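Local coordinates for protein cytochrome c (PDB 3CP5) that binds a single heme c covalently, its iron held by a histidine and a methionine, and probably serves as an electron carrier, at residues A31-Q36 and I113-R118. Numbering follows the deposited sequence.
Sequences AALAQQ and ILEYLR
The near-perpendicular packing of N- and C-terminal helices that marks the cytochrome c fold is met here where helix 31-44, equivalent to the family's N-terminal helix although helix 10-17 precedes it, crosses helix 107-123, the two short segments at 105° with axes 7.0 Å apart. A34 sits at the crossing, its CA 4.2 Å from the CA of Y116. With only a methyl group on A34 the backbones come close: A34 CB lies 4.0 Å from E115 O, and A34 O 3.6 Å from Y116 CB. The ring of Y116 runs on from there to meet F41. On the other flank L33 and E115 cross at about a right angle, L33 CG and CD2 resting on E115 CB and CG. E115 has CG anti to its own N (chi1 -156°), which brings CG against L33 CD2 and A34 N, and a bend at chi2 turns the carboxylate along L33 CD2. There OE1 accepts from D30 N, and OE2 bridges to R111 and R118. Cut back to an alanine, this position would probably leave L33 CD2 short of packing and R111, R118 and D30 N without their shared carboxylate. R118 NH1 lies 3.0 Å from E115 OE2; the oxygen is in the guanidinium plane, while the N-H comes from above the carboxylate plane.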
loop_
_atom_site.group_PDB
_atom_site.type_symbol
_atom_site.label_atom_id
_atom_site.label_comp_id
_atom_site.label_asym_id
_atom_site.label_seq_id
_atom_site.Cartn_x
_atom_site.Cartn_y
_atom_site.Cartn_z
ATOM N N ALA A 31 7.714 -14.282 8.031
ATOM C CA ALA A 31 8.725 -13.323 8.481
ATOM C C ALA A 31 9.750 -13.039 7.404
ATOM O O ALA A 31 10.227 -11.907 7.244
ATOM C CB ALA A 31 9.358 -13.819 9.774
ATOM N N ALA A 32 10.141 -14.038 6.617
ATOM C CA ALA A 32 11.105 -13.772 5.541
ATOM C C ALA A 32 10.487 -12.871 4.481
ATOM O O ALA A 32 11.153 -11.998 3.884
ATOM C CB ALA A 32 11.565 -15.041 4.869
ATOM N N LEU A 33 9.193 -13.010 4.187
ATOM C CA LEU A 33 8.508 -12.163 3.200
ATOM C C LEU A 33 8.372 -10.740 3.704
ATOM O O LEU A 33 8.665 -9.777 2.995
ATOM C CB LEU A 33 7.142 -12.734 2.919
ATOM C CG LEU A 33 6.321 -12.026 1.832
ATOM C CD1 LEU A 33 6.991 -11.970 0.476
ATOM C CD2 LEU A 33 4.953 -12.664 1.797
ATOM N N ALA A 34 8.132 -10.601 5.013
ATOM C CA ALA A 34 8.107 -9.280 5.637
ATOM C C ALA A 34 9.468 -8.582 5.629
ATOM O O ALA A 34 9.539 -7.390 5.434
ATOM C CB ALA A 34 7.583 -9.375 7.067
ATOM N N GLN A 35 10.557 -9.329 5.812
ATOM C CA GLN A 35 11.895 -8.759 5.739
ATOM C C GLN A 35 12.189 -8.284 4.331
ATOM O O GLN A 35 12.750 -7.205 4.153
ATOM C CB GLN A 35 12.954 -9.782 6.217
ATOM C CG GLN A 35 14.387 -9.255 6.215
ATOM C CD GLN A 35 14.380 -7.907 6.969
ATOM O OE1 GLN A 35 14.199 -7.900 8.195
ATOM N NE2 GLN A 35 14.540 -6.819 6.233
ATOM N N GLN A 36 11.846 -9.055 3.312
ATOM C CA GLN A 36 11.988 -8.620 1.918
ATOM C C GLN A 36 11.197 -7.339 1.750
ATOM O O GLN A 36 11.690 -6.334 1.170
ATOM C CB GLN A 36 11.483 -9.688 0.948
ATOM C CG GLN A 36 11.706 -9.276 -0.503
ATOM C CD GLN A 36 10.958 -10.058 -1.566
ATOM O OE1 GLN A 36 10.057 -10.868 -1.321
ATOM N NE2 GLN A 36 11.330 -9.836 -2.848
ATOM N N ILE A 113 5.867 -6.035 0.273
ATOM C CA ILE A 113 5.650 -4.786 0.978
ATOM C C ILE A 113 4.395 -4.870 1.817
ATOM O O ILE A 113 4.376 -4.430 2.984
ATOM C CB ILE A 113 5.662 -3.568 0.021
ATOM C CG1 ILE A 113 7.028 -3.412 -0.648
ATOM C CG2 ILE A 113 5.255 -2.304 0.733
ATOM C CD1 ILE A 113 7.076 -2.395 -1.757
ATOM N N LEU A 114 3.321 -5.487 1.297
ATOM C CA LEU A 114 2.100 -5.649 2.096
ATOM C C LEU A 114 2.357 -6.491 3.347
ATOM O O LEU A 114 1.895 -6.119 4.425
ATOM C CB LEU A 114 1.009 -6.317 1.256
ATOM C CG LEU A 114 -0.307 -6.662 1.945
ATOM C CD1 LEU A 114 -1.000 -5.397 2.427
ATOM C CD2 LEU A 114 -1.240 -7.517 1.153
ATOM N N GLU A 115 3.169 -7.517 3.242
ATOM C CA GLU A 115 3.559 -8.333 4.377
ATOM C C GLU A 115 4.311 -7.515 5.437
ATOM O O GLU A 115 4.055 -7.644 6.661
ATOM C CB GLU A 115 4.375 -9.560 3.970
ATOM C CG GLU A 115 4.269 -10.651 5.000
ATOM C CD GLU A 115 3.012 -11.482 5.000
ATOM O OE1 GLU A 115 3.073 -12.609 5.540
ATOM O OE2 GLU A 115 1.989 -11.034 4.440
ATOM N N TYR A 116 5.226 -6.662 4.996
ATOM C CA TYR A 116 5.896 -5.730 5.880
ATOM C C TYR A 116 4.923 -4.794 6.578
ATOM O O TYR A 116 4.985 -4.560 7.799
ATOM C CB TYR A 116 6.960 -4.951 5.121
ATOM C CG TYR A 116 7.592 -3.825 5.929
ATOM C CD1 TYR A 116 8.356 -4.089 7.045
ATOM C CD2 TYR A 116 7.455 -2.500 5.591
ATOM C CE1 TYR A 116 8.952 -3.060 7.784
ATOM C CE2 TYR A 116 8.023 -1.478 6.298
ATOM C CZ TYR A 116 8.783 -1.752 7.405
ATOM O OH TYR A 116 9.343 -0.753 8.138
ATOM N N LEU A 117 3.969 -4.246 5.852
ATOM C CA LEU A 117 2.938 -3.387 6.423
ATOM C C LEU A 117 2.068 -4.101 7.456
ATOM O O LEU A 117 1.712 -3.556 8.485
ATOM C CB LEU A 117 2.122 -2.695 5.332
ATOM C CG LEU A 117 2.878 -1.696 4.462
ATOM C CD1 LEU A 117 2.035 -1.296 3.265
ATOM C CD2 LEU A 117 3.257 -0.455 5.236
ATOM N N ARG A 118 1.736 -5.381 7.265
ATOM C CA ARG A 118 1.046 -6.195 8.275
ATOM C C ARG A 118 1.918 -6.323 9.526
ATOM O O ARG A 118 1.437 -6.234 10.658
ATOM C CB ARG A 118 0.711 -7.583 7.717
ATOM C CG ARG A 118 -0.269 -7.575 6.548
ATOM C CD ARG A 118 -0.488 -8.973 5.970
ATOM N NE ARG A 118 -1.182 -9.894 6.869
ATOM C CZ ARG A 118 -1.016 -11.175 7.078
ATOM N NH1 ARG A 118 -0.089 -11.915 6.480
ATOM N NH2 ARG A 118 -1.767 -11.846 7.927
#